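Local coordinates for cyclopropane mycolic acid synthase 3 (Mycobacterium tuberculosis, PDB 1L1E), which probably converts the proximal double bond of an alpha mycolic acid to a cyclopropane ring, taking the methylene group from S-adenosyl-L-methionine, at residues 20-25 and 256-261; 55-60 and 80-85; 146-151 and 216-221. All blocks are in the same frame, centred on the assembly; numbering follows the deposited sequence.

Interaction 1. Residues 20-25 and 256-261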
loop_
_atom_site.group_PDB
_atom_site.type_symbol
_atom_site.label_atom_id
_atom_site.label_comp_id
_atom_site.label_asym_id
_atom_site.label_seq_id
_atom_site.Cartn_x
_atom_site.Cartn_y
_atom_site.Cartn_z
ATOM N N ASP A 20 -4.097 9.409 14.717
ATOM C CA ASP A 20 -4.355 7.986 14.523
ATOM C C ASP A 20 -5.714 7.554 15.034
ATOM O O ASP A 20 -6.268 6.561 14.576
ATOM C CB ASP A 20 -3.282 7.131 15.196
ATOM C CG ASP A 20 -3.435 5.655 14.873
ATOM O OD1 ASP A 20 -3.630 5.332 13.681
ATOM O OD2 ASP A 20 -3.350 4.820 15.797
ATOM N N ASP A 21 -6.248 8.291 15.997
ATOM C CA ASP A 21 -7.545 7.940 16.539
ATOM C C ASP A 21 -8.597 8.210 15.466
ATOM O O ASP A 21 -9.725 7.728 15.555
ATOM C CB ASP A 21 -7.823 8.750 17.801
ATOM C CG ASP A 21 -8.315 7.883 18.952
ATOM O OD1 ASP A 21 -7.657 6.852 19.247
ATOM O OD2 ASP A 21 -9.354 8.236 19.561
ATOM N N PHE A 22 -8.210 8.978 14.448
ATOM C CA PHE A 22 -9.105 9.278 13.343
ATOM C C PHE A 22 -9.119 8.057 12.432
ATOM O O PHE A 22 -10.183 7.572 12.043
ATOM C CB PHE A 22 -8.619 10.491 12.551
ATOM C CG PHE A 22 -9.581 10.934 11.485
ATOM C CD1 PHE A 22 -10.720 11.668 11.821
ATOM C CD2 PHE A 22 -9.379 10.582 10.160
ATOM C CE1 PHE A 22 -11.640 12.041 10.852
ATOM C CE2 PHE A 22 -10.295 10.949 9.176
ATOM C CZ PHE A 22 -11.430 11.681 9.526
ATOM N N PHE A 23 -7.932 7.559 12.097
ATOM C CA PHE A 23 -7.829 6.383 11.237
ATOM C C PHE A 23 -8.484 5.168 11.870
ATOM O O PHE A 23 -9.135 4.372 11.190
ATOM C CB PHE A 23 -6.372 6.050 10.928
ATOM C CG PHE A 23 -5.707 7.034 10.013
ATOM C CD1 PHE A 23 -4.811 7.975 10.513
ATOM C CD2 PHE A 23 -5.984 7.026 8.648
ATOM C CE1 PHE A 23 -4.206 8.887 9.671
ATOM C CE2 PHE A 23 -5.378 7.943 7.792
ATOM C CZ PHE A 23 -4.487 8.875 8.309
ATOM N N ARG A 24 -8.326 5.016 13.177
ATOM C CA ARG A 24 -8.921 3.870 13.844
ATOM C C ARG A 24 -10.450 3.863 13.736
ATOM O O ARG A 24 -11.099 2.860 14.054
ATOM C CB ARG A 24 -8.476 3.825 15.305
ATOM C CG ARG A 24 -7.024 3.412 15.483
ATOM C CD ARG A 24 -6.692 3.220 16.957
ATOM N NE ARG A 24 -7.534 2.180 17.549
ATOM C CZ ARG A 24 -7.673 1.975 18.855
ATOM N NH1 ARG A 24 -7.023 2.740 19.723
ATOM N NH2 ARG A 24 -8.465 1.004 19.294
ATOM N N LEU A 25 -11.023 4.973 13.270
ATOM C CA LEU A 25 -12.469 5.055 13.109
ATOM C C LEU A 25 -12.974 4.340 11.856
ATOM O O LEU A 25 -14.176 4.099 11.727
ATOM C CB LEU A 25 -12.940 6.516 13.091
ATOM C CG LEU A 25 -12.847 7.256 14.433
ATOM C CD1 LEU A 25 -13.366 8.676 14.260
ATOM C CD2 LEU A 25 -13.648 6.511 15.502
ATOM N N GLN A 256 -15.580 18.635 10.617
ATOM C CA GLN A 256 -16.494 18.294 9.539
ATOM C C GLN A 256 -15.721 18.361 8.225
ATOM O O GLN A 256 -15.947 17.559 7.319
ATOM C CB GLN A 256 -17.662 19.289 9.512
ATOM C CG GLN A 256 -18.638 19.112 8.349
ATOM C CD GLN A 256 -19.645 17.993 8.570
ATOM O OE1 GLN A 256 -20.467 18.050 9.487
ATOM N NE2 GLN A 256 -19.587 16.969 7.724
ATOM N N THR A 257 -14.794 19.314 8.135
ATOM C CA THR A 257 -13.995 19.487 6.927
ATOM C C THR A 257 -13.174 18.243 6.616
ATOM O O THR A 257 -13.139 17.782 5.473
ATOM C CB THR A 257 -13.041 20.692 7.052
ATOM O OG1 THR A 257 -13.803 21.902 7.115
ATOM C CG2 THR A 257 -12.103 20.756 5.860
ATOM N N VAL A 258 -12.513 17.699 7.634
ATOM C CA VAL A 258 -11.700 16.505 7.442
ATOM C C VAL A 258 -12.605 15.325 7.110
ATOM O O VAL A 258 -12.322 14.549 6.207
ATOM C CB VAL A 258 -10.872 16.179 8.710
ATOM C CG1 VAL A 258 -10.103 14.878 8.513
ATOM C CG2 VAL A 258 -9.921 17.318 9.015
ATOM N N TYR A 259 -13.699 15.201 7.849
ATOM C CA TYR A 259 -14.651 14.123 7.639
ATOM C C TYR A 259 -15.149 14.119 6.192
ATOM O O TYR A 259 -15.000 13.125 5.481
ATOM C CB TYR A 259 -15.838 14.284 8.591
ATOM C CG TYR A 259 -16.952 13.288 8.357
ATOM C CD1 TYR A 259 -16.820 11.957 8.755
ATOM C CD2 TYR A 259 -18.132 13.674 7.715
ATOM C CE1 TYR A 259 -17.836 11.037 8.520
ATOM C CE2 TYR A 259 -19.149 12.762 7.476
ATOM C CZ TYR A 259 -18.995 11.448 7.880
ATOM O OH TYR A 259 -20.000 10.545 7.642
ATOM N N ASP A 260 -15.739 15.230 5.761
ATOM C CA ASP A 260 -16.247 15.331 4.400
ATOM C C ASP A 260 -15.124 15.075 3.405
ATOM O O ASP A 260 -15.336 14.475 2.352
ATOM C CB ASP A 260 -16.858 16.714 4.152
ATOM C CG ASP A 260 -18.015 17.020 5.087
ATOM O OD1 ASP A 260 -18.831 16.116 5.346
ATOM O OD2 ASP A 260 -18.121 18.172 5.555
ATOM N N ARG A 261 -13.925 15.526 3.747
ATOM C CA ARG A 261 -12.766 15.335 2.885
ATOM C C ARG A 261 -12.560 13.841 2.632
ATOM O O ARG A 261 -12.431 13.398 1.486
ATOM C CB ARG A 261 -11.528 15.945 3.552
ATOM C CG ARG A 261 -10.215 15.728 2.817
ATOM C CD ARG A 261 -9.109 16.557 3.457
ATOM N NE ARG A 261 -7.781 16.207 2.962
ATOM C CZ ARG A 261 -6.667 16.857 3.289
ATOM N NH1 ARG A 261 -6.724 17.897 4.113
ATOM N NH2 ARG A 261 -5.495 16.466 2.802
#
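Phe22 and Val258 make the centre of this small, hydrophobic contact. The ring's far carbon, Phe22 CZ, lies 3.6 Å from Val258 CG1, and Phe22 CE1 and CE2 are each 4.0 Å from the same methyl, so the methyl sits at the CZ end of the ring, evenly between its two epsilon carbons. It comes in obliquely, and the two side chains pass each other in opposite directions. The valine branch is turned to the ring because CG1 is anti to the backbone N (chi1 176°). At its edge the ring comes up to the Tyr259 backbone, a looser approach with Phe22 CZ 4.5 Å from Tyr259 CA. A long, flat phenylalanine suits this place, since the closest alpha carbons, Phe22 CA and Tyr259 CA, are 9.3 Å apart.

In the next shell Ala250 and Gln254 also touch Phe22, while Tyr259 packs on Leu243 and Glu244. Within helix 256-274, and apart from the contact, Gln256 NE2 bonds to Asp260 OD1 at 2.6 Å, bent and tilted 28° from the carboxylate plane. The contact thus ties the short N-terminal helix 20-23 to the C-terminal helices, consistent with the helical cap that this family adds to the Rossmann-type methyltransferase core.

Interaction 2. Residues 55-60 and 80-85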
loop_
_atom_site.group_PDB
_atom_site.type_symbol
_atom_site.label_atom_id
_atom_site.label_comp_id
_atom_site.label_asym_id
_atom_site.label_seq_id
_atom_site.Cartn_x
_atom_site.Cartn_y
_atom_site.Cartn_z
ATOM N N LEU A 55 -1.232 -12.936 0.555
ATOM C CA LEU A 55 -1.088 -13.000 -0.898
ATOM C C LEU A 55 0.242 -12.387 -1.331
ATOM O O LEU A 55 0.983 -12.972 -2.124
ATOM C CB LEU A 55 -2.238 -12.256 -1.585
ATOM C CG LEU A 55 -2.132 -12.145 -3.113
ATOM C CD1 LEU A 55 -2.344 -13.523 -3.763
ATOM C CD2 LEU A 55 -3.173 -11.148 -3.625
ATOM N N ALA A 56 0.536 -11.206 -0.804
ATOM C CA ALA A 56 1.774 -10.507 -1.138
ATOM C C ALA A 56 2.992 -11.275 -0.668
ATOM O O ALA A 56 3.902 -11.534 -1.436
ATOM C CB ALA A 56 1.769 -9.117 -0.527
ATOM N N LEU A 57 2.991 -11.661 0.600
ATOM C CA LEU A 57 4.116 -12.379 1.181
ATOM C C LEU A 57 4.321 -13.763 0.578
ATOM O O LEU A 57 5.446 -14.216 0.462
ATOM C CB LEU A 57 3.940 -12.472 2.695
ATOM C CG LEU A 57 3.855 -11.117 3.413
ATOM C CD1 LEU A 57 3.671 -11.352 4.914
ATOM C CD2 LEU A 57 5.134 -10.298 3.142
ATOM N N GLY A 58 3.239 -14.428 0.190
ATOM C CA GLY A 58 3.364 -15.746 -0.403
ATOM C C GLY A 58 4.209 -15.721 -1.665
ATOM O O GLY A 58 4.842 -16.711 -2.022
ATOM N N LYS A 59 4.225 -14.574 -2.337
ATOM C CA LYS A 59 4.982 -14.396 -3.574
ATOM C C LYS A 59 6.485 -14.203 -3.368
ATOM O O LYS A 59 7.277 -14.323 -4.313
ATOM C CB LYS A 59 4.414 -13.202 -4.350
ATOM C CG LYS A 59 2.992 -13.431 -4.855
ATOM C CD LYS A 59 2.413 -12.184 -5.469
ATOM C CE LYS A 59 1.009 -12.416 -6.000
ATOM N NZ LYS A 59 0.320 -11.117 -6.324
ATOM N N LEU A 60 6.881 -13.909 -2.137
ATOM C CA LEU A 60 8.291 -13.691 -1.827
ATOM C C LEU A 60 9.006 -14.983 -1.422
ATOM O O LEU A 60 10.186 -14.962 -1.058
ATOM C CB LEU A 60 8.413 -12.640 -0.717
ATOM C CG LEU A 60 7.747 -11.300 -1.040
ATOM C CD1 LEU A 60 7.922 -10.316 0.112
ATOM C CD2 LEU A 60 8.366 -10.741 -2.298
ATOM N N ARG A 80 4.282 -7.932 11.330
ATOM C CA ARG A 80 3.880 -8.824 12.412
ATOM C C ARG A 80 3.509 -10.184 11.828
ATOM O O ARG A 80 3.899 -11.219 12.357
ATOM C CB ARG A 80 2.681 -8.279 13.191
ATOM C CG ARG A 80 2.417 -9.117 14.431
ATOM C CD ARG A 80 1.005 -9.019 14.953
ATOM N NE ARG A 80 0.875 -9.891 16.116
ATOM C CZ ARG A 80 1.302 -9.572 17.333
ATOM N NH1 ARG A 80 1.871 -8.392 17.547
ATOM N NH2 ARG A 80 1.187 -10.442 18.329
ATOM N N ARG A 81 2.748 -10.177 10.736
ATOM C CA ARG A 81 2.355 -11.419 10.091
ATOM C C ARG A 81 3.600 -12.178 9.615
ATOM O O ARG A 81 3.724 -13.385 9.841
ATOM C CB ARG A 81 1.433 -11.139 8.896
ATOM C CG ARG A 81 0.884 -12.402 8.218
ATOM C CD ARG A 81 -0.126 -13.134 9.108
ATOM N NE ARG A 81 -0.902 -14.100 8.342
ATOM C CZ ARG A 81 -1.915 -14.821 8.819
ATOM N NH1 ARG A 81 -2.300 -14.700 10.085
ATOM N NH2 ARG A 81 -2.548 -15.664 8.018
ATOM N N ALA A 82 4.516 -11.477 8.951
ATOM C CA ALA A 82 5.746 -12.109 8.458
ATOM C C ALA A 82 6.483 -12.859 9.570
ATOM O O ALA A 82 6.988 -13.968 9.361
ATOM C CB ALA A 82 6.672 -11.058 7.844
ATOM N N ILE A 83 6.553 -12.248 10.747
ATOM C CA ILE A 83 7.240 -12.869 11.880
ATOM C C ILE A 83 6.493 -14.107 12.359
ATOM O O ILE A 83 7.045 -15.204 12.383
ATOM C CB ILE A 83 7.350 -11.902 13.087
ATOM C CG1 ILE A 83 8.178 -10.672 12.713
ATOM C CG2 ILE A 83 7.983 -12.635 14.278
ATOM C CD1 ILE A 83 8.320 -9.658 13.834
ATOM N N GLU A 84 5.230 -13.916 12.715
ATOM C CA GLU A 84 4.385 -14.993 13.239
ATOM C C GLU A 84 4.056 -16.148 12.307
ATOM O O GLU A 84 4.158 -17.312 12.705
ATOM C CB GLU A 84 3.086 -14.407 13.790
ATOM C CG GLU A 84 3.275 -13.536 15.010
ATOM C CD GLU A 84 1.967 -12.973 15.522
ATOM O OE1 GLU A 84 1.993 -12.253 16.546
ATOM O OE2 GLU A 84 0.912 -13.253 14.900
ATOM N N LYS A 85 3.649 -15.853 11.074
ATOM C CA LYS A 85 3.310 -16.927 10.148
ATOM C C LYS A 85 4.471 -17.468 9.328
ATOM O O LYS A 85 4.535 -18.667 9.062
ATOM C CB LYS A 85 2.191 -16.497 9.180
ATOM C CG LYS A 85 1.846 -17.590 8.169
ATOM C CD LYS A 85 0.689 -17.230 7.241
ATOM C CE LYS A 85 0.496 -18.339 6.208
ATOM N NZ LYS A 85 -0.816 -18.247 5.509
#
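Leu57 reaches across to Ala82 and Arg81, joining helix 45-58 to helix 77-86 on one face of the central sheet of a Rossmann-like, class I methyltransferase fold. Helix 77-86 is the connection of the first beta-alpha-beta crossover, between strands 67-71 and 89-94, and helix 45-58 comes just before it in the chain.

From CB, the Leu57 side chain leaves its helix in the direction of helix 77-86. CG stands anti to the carbonyl carbon (chi1 -60°), and the second torsion is fully extended (chi2 180°), which sends CD1 straight on as the leading atom. The side chain also rests on Leu68 of strand 67-71, so the leucine fills the angle between two helices and the sheet beneath them. At the tip, CD1 meets the backbone of the opposing helix: Leu57 CD1 is 4.1 Å from Ala82 N and 4.2 Å from Ala82 CA.

Alanine suits its place because a single methyl lets the helices come near, with Leu57 CA and Ala82 CA 7.5 Å apart. Its methyl packs on Leu68 as well, so Leu57 and Ala82 share one strand residue as their floor. Arg81 serves in two ways. Its CG flanks the contact loosely, while the guanidinium group goes on to Asp54, just before residues 55-60, with Arg81 NH2 in a salt bridge to Asp54 OD2. A long side chain of this kind can offer a methylene to Leu57 while its charged end pairs with an acid. Nothing polar joins the two segments directly, and the seam closes with two apolar touches of Leu57 CD1, 4.2 Å from Ala82 CB and 4.4 Å from Arg81 CG.

Interaction 3. Residues 146-151 and 216-221; sequences RYHHFF and EKVGFR
Val218 and Phe151 carry the apolar part of this contact. The two methyls of the valine clasp the start of the phenylalanine side chain: Phe151 CB is 3.8 Å from Val218 CG2 and 3.9 Å from Val218 CG1. The torsion of the valine (chi1 -57°) places CG2 between its backbone N and carbonyl carbon, and from there this methyl also lies against the helix backbone, with Val218 CG2 3.5 Å from Phe151 O. Val218 CG1 turns to the imidazole of His148 as well and approaches it obliquely, 3.9 Å from His148 CE1. A branched residue thus serves two neighbours a helical turn apart.

Among the aromatic groups, the side chains of Phe151 and Phe220 cross at about a right angle, Phe151 CD2 being 4.0 Å from Phe220 CD1. Phe150 CD2 lies over the centre of one face of the Phe151 ring, 3.8 Å above its plane, which helps to fix the ring's place. Phe220 in turn makes an edge-to-face pair with His155 farther along helix 147-157, and both Phe151 and Phe220 reach Met164 of strand 163-170.

Backbone geometry sets up the second segment. A type I turn runs from Glu216 to Gly219, and Gly219 ends helix 208-216 in a Schellman motif. At its positive phi of 117° a CB would be jammed against Val218 O, which is why glycine sits here, and the chain can reverse to bring Val218 and Phe220 to the same helix.

No hydrogen bond joins the two segments; Arg146, first in its range, touches the bound S-adenosyl-L-homocysteine and is salt-bridged to Glu124. The arrangement belongs to the helix layer on one face of a class I methyltransferase sheet, where the crossover helix 147-157 packs beside the helix that leads into edge strand 221-227.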
loop_
_atom_site.group_PDB
_atom_site.type_symbol
_atom_site.label_atom_id
_atom_site.label_comp_id
_atom_site.label_asym_id
_atom_site.label_seq_id
_atom_site.Cartn_x
_atom_site.Cartn_y
_atom_site.Cartn_z
ATOM N N ARG A 146 11.375 10.256 -8.848
ATOM C CA ARG A 146 12.227 9.421 -8.008
ATOM C C ARG A 146 12.153 7.931 -8.349
ATOM O O ARG A 146 12.838 7.113 -7.726
ATOM C CB ARG A 146 11.853 9.621 -6.534
ATOM C CG ARG A 146 11.684 11.078 -6.129
ATOM C CD ARG A 146 12.337 11.342 -4.795
ATOM N NE ARG A 146 11.728 10.584 -3.710
ATOM C CZ ARG A 146 12.287 10.417 -2.514
ATOM N NH1 ARG A 146 13.475 10.949 -2.251
ATOM N NH2 ARG A 146 11.650 9.730 -1.574
ATOM N N TYR A 147 11.336 7.574 -9.337
ATOM C CA TYR A 147 11.190 6.165 -9.707
ATOM C C TYR A 147 12.496 5.437 -9.988
ATOM O O TYR A 147 12.742 4.372 -9.421
ATOM C CB TYR A 147 10.247 6.014 -10.911
ATOM C CG TYR A 147 8.777 6.274 -10.602
ATOM C CD1 TYR A 147 7.822 6.267 -11.620
ATOM C CD2 TYR A 147 8.342 6.511 -9.294
ATOM C CE1 TYR A 147 6.468 6.490 -11.348
ATOM C CE2 TYR A 147 6.996 6.732 -9.011
ATOM C CZ TYR A 147 6.061 6.722 -10.041
ATOM O OH TYR A 147 4.725 6.942 -9.764
ATOM N N HIS A 148 13.345 5.992 -10.853
ATOM C CA HIS A 148 14.596 5.309 -11.154
ATOM C C HIS A 148 15.414 5.029 -9.910
ATOM O O HIS A 148 16.005 3.960 -9.773
ATOM C CB HIS A 148 15.482 6.108 -12.111
ATOM C CG HIS A 148 16.852 5.522 -12.260
ATOM N ND1 HIS A 148 17.109 4.425 -13.052
ATOM C CD2 HIS A 148 18.023 5.828 -11.651
ATOM C CE1 HIS A 148 18.379 4.081 -12.926
ATOM N NE2 HIS A 148 18.954 4.917 -12.080
ATOM N N HIS A 149 15.462 6.008 -9.015
ATOM C CA HIS A 149 16.230 5.886 -7.780
ATOM C C HIS A 149 15.694 4.735 -6.916
ATOM O O HIS A 149 16.456 3.905 -6.421
ATOM C CB HIS A 149 16.177 7.218 -7.021
ATOM C CG HIS A 149 17.122 7.295 -5.864
ATOM N ND1 HIS A 149 18.320 6.614 -5.832
ATOM C CD2 HIS A 149 17.048 7.980 -4.697
ATOM C CE1 HIS A 149 18.940 6.871 -4.695
ATOM N NE2 HIS A 149 18.189 7.696 -3.988
ATOM N N PHE A 150 14.377 4.688 -6.761
ATOM C CA PHE A 150 13.733 3.641 -5.979
ATOM C C PHE A 150 14.104 2.254 -6.497
ATOM O O PHE A 150 14.518 1.380 -5.737
ATOM C CB PHE A 150 12.216 3.821 -6.034
ATOM C CG PHE A 150 11.451 2.689 -5.423
ATOM C CD1 PHE A 150 11.435 2.507 -4.043
ATOM C CD2 PHE A 150 10.730 1.808 -6.230
ATOM C CE1 PHE A 150 10.706 1.466 -3.465
ATOM C CE2 PHE A 150 9.993 0.757 -5.664
ATOM C CZ PHE A 150 9.980 0.587 -4.282
ATOM N N PHE A 151 13.959 2.044 -7.794
ATOM C CA PHE A 151 14.285 0.748 -8.343
ATOM C C PHE A 151 15.775 0.428 -8.270
ATOM O O PHE A 151 16.147 -0.726 -8.097
ATOM C CB PHE A 151 13.729 0.632 -9.762
ATOM C CG PHE A 151 12.230 0.452 -9.788
ATOM C CD1 PHE A 151 11.397 1.430 -10.335
ATOM C CD2 PHE A 151 11.649 -0.681 -9.222
ATOM C CE1 PHE A 151 10.017 1.281 -10.318
ATOM C CE2 PHE A 151 10.262 -0.841 -9.198
ATOM C CZ PHE A 151 9.447 0.141 -9.746
ATOM N N GLU A 216 12.480 -2.624 -15.082
ATOM C CA GLU A 216 13.338 -3.334 -16.020
ATOM C C GLU A 216 14.643 -2.616 -16.344
ATOM O O GLU A 216 15.639 -3.257 -16.659
ATOM C CB GLU A 216 12.579 -3.601 -17.314
ATOM C CG GLU A 216 11.500 -4.650 -17.189
ATOM C CD GLU A 216 10.578 -4.662 -18.391
ATOM O OE1 GLU A 216 11.072 -4.434 -19.517
ATOM O OE2 GLU A 216 9.365 -4.912 -18.212
ATOM N N LYS A 217 14.642 -1.291 -16.270
ATOM C CA LYS A 217 15.851 -0.528 -16.579
ATOM C C LYS A 217 16.956 -0.604 -15.526
ATOM O O LYS A 217 18.043 -0.061 -15.728
ATOM C CB LYS A 217 15.495 0.933 -16.862
ATOM C CG LYS A 217 14.920 1.155 -18.260
ATOM C CD LYS A 217 14.434 2.583 -18.439
ATOM C CE LYS A 217 13.928 2.823 -19.855
ATOM N NZ LYS A 217 13.333 4.181 -20.003
ATOM N N VAL A 218 16.685 -1.261 -14.401
ATOM C CA VAL A 218 17.709 -1.407 -13.376
ATOM C C VAL A 218 18.106 -2.876 -13.285
ATOM O O VAL A 218 18.984 -3.243 -12.514
ATOM C CB VAL A 218 17.250 -0.891 -11.980
ATOM C CG1 VAL A 218 16.822 0.560 -12.089
ATOM C CG2 VAL A 218 16.121 -1.754 -11.422
ATOM N N GLY A 219 17.455 -3.713 -14.091
ATOM C CA GLY A 219 17.770 -5.129 -14.095
ATOM C C GLY A 219 16.640 -6.052 -13.660
ATOM O O GLY A 219 16.751 -7.269 -13.791
ATOM N N PHE A 220 15.558 -5.484 -13.136
ATOM C CA PHE A 220 14.426 -6.282 -12.682
ATOM C C PHE A 220 13.657 -6.935 -13.812
ATOM O O PHE A 220 13.475 -6.364 -14.895
ATOM C CB PHE A 220 13.439 -5.428 -11.879
ATOM C CG PHE A 220 13.790 -5.268 -10.424
ATOM C CD1 PHE A 220 13.757 -4.013 -9.828
ATOM C CD2 PHE A 220 14.062 -6.381 -9.628
ATOM C CE1 PHE A 220 13.984 -3.865 -8.455
ATOM C CE2 PHE A 220 14.287 -6.244 -8.261
ATOM C CZ PHE A 220 14.246 -4.976 -7.671
ATOM N N ARG A 221 13.205 -8.150 -13.543
ATOM C CA ARG A 221 12.389 -8.886 -14.483
ATOM C C ARG A 221 11.008 -8.958 -13.826
ATOM O O ARG A 221 10.879 -9.411 -12.683
ATOM C CB ARG A 221 12.962 -10.290 -14.695
ATOM C CG ARG A 221 14.302 -10.304 -15.434
ATOM C CD ARG A 221 14.933 -11.686 -15.459
ATOM N NE ARG A 221 15.226 -12.175 -14.116
ATOM C CZ ARG A 221 14.610 -13.212 -13.552
ATOM N NH1 ARG A 221 13.670 -13.871 -14.217
ATOM N NH2 ARG A 221 14.931 -13.590 -12.320
#

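None of the three contacts touches another: their centres are about 30 Å (interactions 1 and 2), 35 Å (1 and 3) and 24 Å (2 and 3) apart. Interaction 1 brings an early segment to one in the C-terminal part of the chain, and the other two lie between its segments, interaction 2 closing before interaction 3 opens. Both of these share strand 163-170 of the sheet, interaction 2 through Leu165 and interaction 3, formed by helix 147-157 and the loop after helix 208-216, through Met164; as neighbours in a strand, these residues place the contacts on opposite faces. Interaction 1 lies among helices away from the sheet. Together they sample both helix layers of the methyltransferase core and the helical part added to it.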